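Local coordinates for putative sugar ABC transport system, substrate-binding protein (Bordetella parapertussis, PDB 5IX8) that probably binds a sugar or related carbohydrate in the periplasm and delivers it to an ABC transporter, at residues A[10-15]-A[43-48]; A[20-25]-A[79-84]; A[102-107]-A[117-122]. All blocks are in the same frame, centred on the assembly; numbering follows the deposited sequence.

Contact 1: A[10-15]-A[43-48]; sequences IVARQP and RSNVEV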
loop_
_atom_site.group_PDB
_atom_site.type_symbol
_atom_site.label_atom_id
_atom_site.label_comp_id
_atom_site.label_asym_id
_atom_site.label_seq_id
_atom_site.Cartn_x
_atom_site.Cartn_y
_atom_site.Cartn_z
ATOM N N ILE A 10 0.971 3.159 -24.270
ATOM C CA ILE A 10 0.917 2.481 -25.548
ATOM C C ILE A 10 -0.101 1.351 -25.472
ATOM O O ILE A 10 -0.742 1.118 -24.441
ATOM C CB ILE A 10 2.291 1.961 -26.003
ATOM C CG1 ILE A 10 2.856 0.965 -24.993
ATOM C CG2 ILE A 10 3.266 3.156 -26.328
ATOM C CD1 ILE A 10 4.077 0.236 -25.568
ATOM N N VAL A 11 -0.249 0.651 -26.592
ATOM C CA VAL A 11 -1.263 -0.382 -26.762
ATOM C C VAL A 11 -0.588 -1.685 -27.144
ATOM O O VAL A 11 0.307 -1.691 -27.997
ATOM C CB VAL A 11 -2.256 0.045 -27.849
ATOM C CG1 VAL A 11 -3.300 -1.033 -28.051
ATOM C CG2 VAL A 11 -2.867 1.386 -27.473
ATOM N N ALA A 12 -1.019 -2.781 -26.521
ATOM C CA ALA A 12 -0.465 -4.095 -26.831
ATOM C C ALA A 12 -0.856 -4.476 -28.246
ATOM O O ALA A 12 -2.002 -4.259 -28.671
ATOM C CB ALA A 12 -0.980 -5.156 -25.851
ATOM N N ARG A 13 0.114 -4.993 -28.992
ATOM C CA ARG A 13 -0.149 -5.618 -30.269
ATOM C C ARG A 13 -0.176 -7.133 -30.153
ATOM O O ARG A 13 -1.006 -7.779 -30.783
ATOM C CB ARG A 13 0.885 -5.144 -31.310
ATOM C CG ARG A 13 0.818 -3.626 -31.621
ATOM C CD ARG A 13 -0.616 -3.187 -31.999
ATOM N NE ARG A 13 -0.650 -1.863 -32.632
ATOM C CZ ARG A 13 -0.477 -0.713 -31.970
ATOM N NH1 ARG A 13 -0.213 -0.731 -30.661
ATOM N NH2 ARG A 13 -0.547 0.453 -32.610
ATOM N N GLN A 14 0.693 -7.713 -29.350
ATOM C CA GLN A 14 0.675 -9.148 -29.044
ATOM C C GLN A 14 -0.373 -9.429 -27.963
ATOM O O GLN A 14 -0.502 -8.649 -27.015
ATOM C CB GLN A 14 2.058 -9.620 -28.546
ATOM C CG GLN A 14 3.251 -9.373 -29.492
ATOM C CD GLN A 14 4.623 -9.729 -28.878
ATOM O OE1 GLN A 14 4.717 -10.440 -27.869
ATOM N NE2 GLN A 14 5.695 -9.222 -29.497
ATOM N N PRO A 15 -1.135 -10.518 -28.068
ATOM C CA PRO A 15 -2.109 -10.826 -27.006
ATOM C C PRO A 15 -1.423 -10.895 -25.652
ATOM O O PRO A 15 -0.348 -11.486 -25.506
ATOM C CB PRO A 15 -2.680 -12.188 -27.412
ATOM C CG PRO A 15 -2.482 -12.240 -28.913
ATOM C CD PRO A 15 -1.241 -11.425 -29.224
ATOM N N ARG A 43 -7.899 0.392 -22.099
ATOM C CA ARG A 43 -7.325 1.427 -22.944
ATOM C C ARG A 43 -6.199 0.891 -23.811
ATOM O O ARG A 43 -5.751 1.579 -24.748
ATOM C CB ARG A 43 -6.795 2.554 -22.066
ATOM C CG ARG A 43 -7.874 3.213 -21.261
ATOM C CD ARG A 43 -7.203 4.151 -20.292
ATOM N NE ARG A 43 -8.108 4.839 -19.384
ATOM C CZ ARG A 43 -8.361 6.141 -19.396
ATOM N NH1 ARG A 43 -7.810 6.929 -20.304
ATOM N NH2 ARG A 43 -9.144 6.655 -18.461
ATOM N N SER A 44 -5.749 -0.331 -23.543
ATOM C CA SER A 44 -4.443 -0.755 -24.021
ATOM C C SER A 44 -4.440 -2.128 -24.679
ATOM O O SER A 44 -3.357 -2.689 -24.883
ATOM C CB SER A 44 -3.434 -0.765 -22.857
ATOM O OG SER A 44 -3.403 0.494 -22.181
ATOM N N ASN A 45 -5.610 -2.702 -24.980
ATOM C CA ASN A 45 -5.714 -4.029 -25.609
ATOM C C ASN A 45 -5.074 -5.131 -24.756
ATOM O O ASN A 45 -4.382 -6.022 -25.266
ATOM C CB ASN A 45 -5.119 -4.029 -27.015
ATOM C CG ASN A 45 -5.451 -5.315 -27.762
ATOM O OD1 ASN A 45 -6.576 -5.835 -27.647
ATOM N ND2 ASN A 45 -4.487 -5.835 -28.526
ATOM N N VAL A 46 -5.305 -5.077 -23.451
ATOM C CA VAL A 46 -4.813 -6.082 -22.514
ATOM C C VAL A 46 -6.022 -6.739 -21.885
ATOM O O VAL A 46 -7.018 -6.062 -21.581
ATOM C CB VAL A 46 -3.894 -5.461 -21.438
ATOM C CG1 VAL A 46 -3.616 -6.463 -20.316
ATOM C CG2 VAL A 46 -2.574 -5.011 -22.113
ATOM N N GLU A 47 -5.955 -8.059 -21.700
ATOM C CA GLU A 47 -7.063 -8.807 -21.116
ATOM C C GLU A 47 -6.754 -9.131 -19.661
ATOM O O GLU A 47 -5.698 -9.701 -19.357
ATOM C CB GLU A 47 -7.297 -10.101 -21.889
ATOM C CG GLU A 47 -8.452 -10.907 -21.383
ATOM C CD GLU A 47 -8.614 -12.211 -22.136
ATOM O OE1 GLU A 47 -7.944 -12.389 -23.173
ATOM O OE2 GLU A 47 -9.408 -13.065 -21.692
ATOM N N VAL A 48 -7.661 -8.761 -18.764
ATOM C CA VAL A 48 -7.578 -9.156 -17.365
ATOM C C VAL A 48 -8.501 -10.350 -17.203
ATOM O O VAL A 48 -9.729 -10.222 -17.284
ATOM C CB VAL A 48 -7.971 -8.011 -16.430
ATOM C CG1 VAL A 48 -7.870 -8.451 -14.938
ATOM C CG2 VAL A 48 -7.108 -6.776 -16.759
HETATM O O HOH W 1 -2.617 2.899 -23.299
#

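Contact 2: A[20-25]-A[79-84]; sequences VTVVHL and VLSPAA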
loop_
_atom_site.group_PDB
_atom_site.type_symbol
_atom_site.label_atom_id
_atom_site.label_comp_id
_atom_site.label_asym_id
_atom_site.label_seq_id
_atom_site.Cartn_x
_atom_site.Cartn_y
_atom_site.Cartn_z
ATOM N N VAL A 20 -4.694 -11.384 -11.647
ATOM C CA VAL A 20 -4.384 -10.500 -10.519
ATOM C C VAL A 20 -4.880 -11.145 -9.235
ATOM O O VAL A 20 -6.055 -11.519 -9.147
ATOM C CB VAL A 20 -5.056 -9.120 -10.681
ATOM C CG1 VAL A 20 -4.737 -8.200 -9.469
ATOM C CG2 VAL A 20 -4.690 -8.474 -12.015
ATOM N N THR A 21 -4.009 -11.247 -8.228
ATOM C CA THR A 21 -4.483 -11.576 -6.885
ATOM C C THR A 21 -3.929 -10.584 -5.864
ATOM O O THR A 21 -2.722 -10.338 -5.808
ATOM C CB THR A 21 -4.136 -13.024 -6.494
ATOM O OG1 THR A 21 -4.536 -13.240 -5.147
ATOM C CG2 THR A 21 -2.647 -13.339 -6.652
ATOM N N VAL A 22 -4.817 -10.024 -5.043
ATOM C CA VAL A 22 -4.429 -9.081 -4.006
ATOM C C VAL A 22 -4.977 -9.584 -2.685
ATOM O O VAL A 22 -5.714 -10.567 -2.642
ATOM C CB VAL A 22 -4.932 -7.657 -4.298
ATOM C CG1 VAL A 22 -4.219 -7.062 -5.534
ATOM C CG2 VAL A 22 -6.484 -7.634 -4.436
ATOM N N VAL A 23 -4.623 -8.893 -1.591
ATOM C CA VAL A 23 -4.983 -9.400 -0.267
ATOM C C VAL A 23 -6.489 -9.310 -0.050
ATOM O O VAL A 23 -7.138 -10.282 0.370
ATOM C CB VAL A 23 -4.225 -8.646 0.849
ATOM C CG1 VAL A 23 -4.626 -9.236 2.225
ATOM C CG2 VAL A 23 -2.713 -8.744 0.629
ATOM N N HIS A 24 -7.055 -8.135 -0.303
ATOM C CA HIS A 24 -8.453 -7.863 -0.023
ATOM C C HIS A 24 -8.855 -6.623 -0.813
ATOM O O HIS A 24 -8.015 -5.820 -1.227
ATOM C CB HIS A 24 -8.697 -7.679 1.493
ATOM C CG HIS A 24 -8.089 -6.427 2.048
ATOM N ND1 HIS A 24 -8.650 -5.179 1.859
ATOM C CD2 HIS A 24 -6.968 -6.225 2.780
ATOM C CE1 HIS A 24 -7.896 -4.264 2.444
ATOM N NE2 HIS A 24 -6.860 -4.869 2.996
ATOM N N LEU A 25 -10.150 -6.471 -1.018
ATOM C CA LEU A 25 -10.666 -5.289 -1.701
ATOM C C LEU A 25 -11.514 -4.415 -0.780
ATOM O O LEU A 25 -12.486 -3.810 -1.232
ATOM C CB LEU A 25 -11.477 -5.680 -2.939
ATOM C CG LEU A 25 -10.670 -6.413 -4.016
ATOM C CD1 LEU A 25 -11.613 -6.956 -5.086
ATOM C CD2 LEU A 25 -9.565 -5.549 -4.615
ATOM N N VAL A 79 -0.124 -10.904 -11.386
ATOM C CA VAL A 79 0.115 -9.689 -10.612
ATOM C C VAL A 79 -0.252 -9.996 -9.167
ATOM O O VAL A 79 -1.361 -10.461 -8.904
ATOM C CB VAL A 79 -0.721 -8.515 -11.152
ATOM C CG1 VAL A 79 -0.507 -7.245 -10.304
ATOM C CG2 VAL A 79 -0.416 -8.282 -12.627
ATOM N N LEU A 80 0.675 -9.757 -8.239
ATOM C CA LEU A 80 0.585 -10.289 -6.887
ATOM C C LEU A 80 0.776 -9.178 -5.861
ATOM O O LEU A 80 1.809 -8.504 -5.866
ATOM C CB LEU A 80 1.654 -11.373 -6.677
ATOM C CG LEU A 80 1.825 -11.850 -5.239
ATOM C CD1 LEU A 80 0.507 -12.496 -4.743
ATOM C CD2 LEU A 80 3.046 -12.812 -5.171
ATOM N N SER A 81 -0.215 -9.003 -4.983
ATOM C CA SER A 81 -0.048 -8.322 -3.694
ATOM C C SER A 81 -0.211 -9.386 -2.627
ATOM O O SER A 81 -1.331 -9.876 -2.435
ATOM C CB SER A 81 -1.087 -7.218 -3.495
ATOM O OG SER A 81 -1.012 -6.227 -4.496
ATOM N N PRO A 82 0.843 -9.779 -1.918
ATOM C CA PRO A 82 0.783 -11.017 -1.127
ATOM C C PRO A 82 0.184 -10.832 0.261
ATOM O O PRO A 82 0.295 -9.780 0.890
ATOM C CB PRO A 82 2.262 -11.425 -1.029
ATOM C CG PRO A 82 2.972 -10.084 -0.954
ATOM C CD PRO A 82 2.190 -9.171 -1.906
ATOM N N ALA A 83 -0.429 -11.901 0.748
ATOM C CA ALA A 83 -1.015 -11.911 2.087
ATOM C C ALA A 83 0.015 -12.129 3.190
ATOM O O ALA A 83 -0.338 -12.096 4.375
ATOM C CB ALA A 83 -2.097 -12.982 2.181
ATOM N N ALA A 84 1.257 -12.388 2.830
ATOM C CA ALA A 84 2.365 -12.463 3.767
ATOM C C ALA A 84 3.620 -12.171 2.974
ATOM O O ALA A 84 3.654 -12.369 1.756
ATOM C CB ALA A 84 2.489 -13.842 4.413
#

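Contact 3: A[102-107]-A[117-122]; sequences TISAGI and GVLQDD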
loop_
_atom_site.group_PDB
_atom_site.type_symbol
_atom_site.label_atom_id
_atom_site.label_comp_id
_atom_site.label_asym_id
_atom_site.label_seq_id
_atom_site.Cartn_x
_atom_site.Cartn_y
_atom_site.Cartn_z
ATOM N N THR A 102 5.852 -12.969 -12.894
ATOM C CA THR A 102 5.055 -12.440 -11.797
ATOM C C THR A 102 5.477 -11.003 -11.533
ATOM O O THR A 102 6.674 -10.705 -11.439
ATOM C CB THR A 102 5.209 -13.287 -10.522
ATOM O OG1 THR A 102 4.727 -14.607 -10.788
ATOM C CG2 THR A 102 4.333 -12.715 -9.422
ATOM N N ILE A 103 4.491 -10.124 -11.437
ATOM C CA ILE A 103 4.700 -8.707 -11.174
ATOM C C ILE A 103 4.249 -8.424 -9.751
ATOM O O ILE A 103 3.120 -8.762 -9.372
ATOM C CB ILE A 103 3.916 -7.836 -12.173
ATOM C CG1 ILE A 103 4.380 -8.149 -13.609
ATOM C CG2 ILE A 103 4.041 -6.323 -11.831
ATOM C CD1 ILE A 103 3.430 -7.587 -14.719
ATOM N N SER A 104 5.107 -7.764 -8.985
ATOM C CA SER A 104 4.775 -7.349 -7.620
ATOM C C SER A 104 4.004 -6.041 -7.659
ATOM O O SER A 104 4.438 -5.091 -8.323
ATOM C CB SER A 104 6.083 -7.170 -6.830
ATOM O OG SER A 104 5.906 -6.457 -5.612
ATOM N N ALA A 105 2.853 -5.979 -6.963
ATOM C CA ALA A 105 2.024 -4.776 -6.947
ATOM C C ALA A 105 1.867 -4.229 -5.537
ATOM O O ALA A 105 1.447 -4.958 -4.628
ATOM C CB ALA A 105 0.649 -5.079 -7.539
ATOM N N GLY A 106 2.186 -2.934 -5.359
ATOM C CA GLY A 106 1.827 -2.185 -4.159
ATOM C C GLY A 106 2.675 -2.392 -2.918
ATOM O O GLY A 106 2.981 -1.428 -2.215
ATOM N N ILE A 107 3.021 -3.637 -2.612
ATOM C CA ILE A 107 3.769 -3.964 -1.395
ATOM C C ILE A 107 4.831 -5.006 -1.715
ATOM O O ILE A 107 4.695 -5.789 -2.665
ATOM C CB ILE A 107 2.834 -4.493 -0.293
ATOM C CG1 ILE A 107 1.804 -5.463 -0.916
ATOM C CG2 ILE A 107 2.129 -3.305 0.395
ATOM C CD1 ILE A 107 1.205 -6.415 0.092
ATOM N N GLY A 117 8.425 -4.966 -10.070
ATOM C CA GLY A 117 7.359 -4.494 -9.219
ATOM C C GLY A 117 7.035 -3.033 -9.473
ATOM O O GLY A 117 7.825 -2.281 -10.047
ATOM N N VAL A 118 5.836 -2.646 -9.045
ATOM C CA VAL A 118 5.428 -1.247 -9.029
ATOM C C VAL A 118 4.837 -1.026 -7.659
ATOM O O VAL A 118 3.826 -1.655 -7.318
ATOM C CB VAL A 118 4.388 -0.908 -10.116
ATOM C CG1 VAL A 118 3.954 0.533 -9.961
ATOM C CG2 VAL A 118 4.944 -1.149 -11.538
ATOM N N LEU A 119 5.470 -0.168 -6.861
ATOM C CA LEU A 119 4.974 0.014 -5.490
ATOM C C LEU A 119 5.402 1.392 -5.007
ATOM O O LEU A 119 5.360 2.344 -5.785
ATOM C CB LEU A 119 5.445 -1.140 -4.585
ATOM C CG LEU A 119 6.944 -1.476 -4.443
ATOM C CD1 LEU A 119 7.146 -2.199 -3.104
ATOM C CD2 LEU A 119 7.471 -2.367 -5.558
ATOM N N GLN A 120 5.664 1.526 -3.707
ATOM C CA GLN A 120 6.237 2.739 -3.138
ATOM C C GLN A 120 7.256 2.338 -2.090
ATOM O O GLN A 120 7.330 1.174 -1.686
ATOM C CB GLN A 120 5.188 3.656 -2.495
ATOM C CG GLN A 120 4.350 4.458 -3.466
ATOM C CD GLN A 120 3.415 5.429 -2.755
ATOM O OE1 GLN A 120 2.734 5.060 -1.820
ATOM N NE2 GLN A 120 3.407 6.670 -3.185
ATOM N N ASP A 121 8.028 3.325 -1.634
ATOM C CA ASP A 121 9.091 3.103 -0.657
ATOM C C ASP A 121 8.472 3.163 0.737
ATOM O O ASP A 121 8.193 4.244 1.254
ATOM C CB ASP A 121 10.166 4.174 -0.834
ATOM C CG ASP A 121 11.371 3.960 0.031
ATOM O OD1 ASP A 121 11.251 3.344 1.113
ATOM O OD2 ASP A 121 12.465 4.421 -0.381
ATOM N N ASP A 122 8.272 2.002 1.365
ATOM C CA ASP A 122 7.585 1.964 2.654
ATOM C C ASP A 122 8.378 2.663 3.760
ATOM O O ASP A 122 7.785 3.355 4.599
ATOM C CB ASP A 122 7.258 0.519 3.024
ATOM C CG ASP A 122 6.119 -0.031 2.166
ATOM O OD1 ASP A 122 4.946 0.415 2.308
ATOM O OD2 ASP A 122 6.408 -0.867 1.288
HETATM O O HOH W 2 3.914 0.127 -0.292
#

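Contact 1: A[10-15]-A[43-48]
Ala12 is the tightly packed point where the loop 10-15 meets the turn 43-48. Its N-H donates to Ser44 O, N to O 2.9 Å, and the bond is nearly straight at the hydrogen, although the nitrogen stands above the carbonyl plane instead of in it. The methyl group points at the turn: Ala12 CB lies 3.6 Å from Asn45 O and 4.1 Å from Val46 CG2, the valine branch beside its own backbone N. The carbonyl of Ala12 is taken by the side-chain amide of Asn45, whose ND2 approaches Ala12 O to 2.9 Å at 172°. The acceptor lies in the amide plane of Asn45, while ND2 sits well above the plane of the Ala12 carbonyl. Asn45 CG, anti to the backbone N, carries the amide to Ala12 O; together with the Ser44 bond this holds Ala12 by both its N-H and its C=O. Asn45 has phi and psi both positive (60°/42°), a left-handed conformation that turns the chain from the end of helix 28-43 into strand 47-53, part of a beta-alpha-beta unit of the periplasmic binding protein fold. The other side is looser and wetter. Val11, an exposed residue, crosses Asn45 at about a right angle, its CG1 3.7 Å from Asn45 CB. Ile10 O and Ser44 OG are joined by water 1, which donates to both, at 2.8 Å from Ser44 OG. The same hydroxyl is also hydrogen-bonded to Glu40 O, while Gln263 and Glu270 of helix 254-270 bind backbone N-H groups of the loop 10-15.

Contact 2: A[20-25]-A[79-84]
Thr21 OG1 is gripped by two hydrogen bonds, to Gln66 OE1 and to Gln63 NE2, both side chains of helix 60-73. The torsion that serves them sets OG1 anti to the backbone N (chi1 176°) and leaves CG2 in the crowded position between N and the carbonyl carbon. There the methyl meets the neighbouring strand: Thr21 CG2 lies 3.8 Å from Leu80 CD1, the two side chains running side by side on the same face. The backbone of Thr21 is paired as well. Its N-H reaches Val79 O, N to O 2.8 Å, almost along the C=O axis (174°), and Thr21 O accepts from Ser81 N at 3.0 Å, with the donor in the carbonyl plane. Both bonds from one residue to positions 79 and 81 give the parallel register, Val20 beside Val79 and Thr21 beside Leu80, of two adjacent strands in the parallel sheet of an alpha/beta lobe of the periplasmic binding protein fold. The face opposite Thr21 carries valines: Val20 CG2 packs 4.1 Å from Val79 CB, and Val79 touches Ile37 of helix 28-43. Val22 ends its strand, and from Val23 and Ser81 on both chains run as loops. Val22 CG1, beside its backbone N, comes 3.5 Å from Ser81 OG, a hydroxyl hydrogen-bonded to Ala105 O on the next strand. Val23 CG2 lies against two successive carbonyl oxygens, 3.2 Å from Pro82 O and 3.5 Å from Ser81 O. Tyr30 of helix 28-43 touches Val22, Val23 and Ser81, and Gln63 NE2 also donates to Ser81 O.

Contact 3: A[102-107]-A[117-122]
The side chain of Leu119 points from its strand toward Gly106, and its CB rests 3.4 Å from Gly106 O. CG stands in the crowded position between the backbone N and the carbonyl carbon (chi1 56°), from where the two methyls part: CD1 reaches 3.9 Å from Ile107 C, while CD2 approaches Ser104 OG more loosely at 4.4 Å. That hydroxyl is hydrogen-bonded to Tyr286 OH. Ahead of the leucine, two bonds tie the backbones: Val118 N to Ser104 O at 2.9 Å, nearly along the C=O axis, and Gly106 N to Val118 O, also 2.9 Å and very straight (173°). At the Ser104-Gly117 bridge the CA atoms are 4.2 Å apart, and Ser104 CB packs on Gly117 CA, which carries no side chain. Past the strands, water 2 donates to both Gly106 O and Asp122 OD1, at 2.6 Å from Gly106 O. Asp122 OD1 also forms a salt bridge with Arg158 of helix 154-168, and Asp121 N-caps the helix that follows, through OD1 to Leu124 N. Parallel neighbours 9° apart, opening into loops and a capped helix at their C-terminal ends, are consistent with the Rossmann-like alpha/beta lobe of periplasmic binding proteins.

All three contacts reach one parallel sheet; contacts 2 and 3 pair strands within it, while contact 1 joins a loop to the lead-in of outermost strand 47-53. Contacts 2 and 3 have centres about 11 Å apart and touch: Leu80 N lies 2.9 Å from Ile103 O, Val79 CG1 packs 3.7 Å from Ala105 CB, and Pro82 CD meets Ile107 CD1 at 3.5 Å. The centre of contact 1 lies about 22 and 21 Å from those of contacts 2 and 3, its nearest atoms about 4 Å from contact 2 without touching. A bound 1,2-ethanediol, probably from the crystallisation liquor, lies about 5 Å from the Val23 side chain, consistent with a nearby pocket.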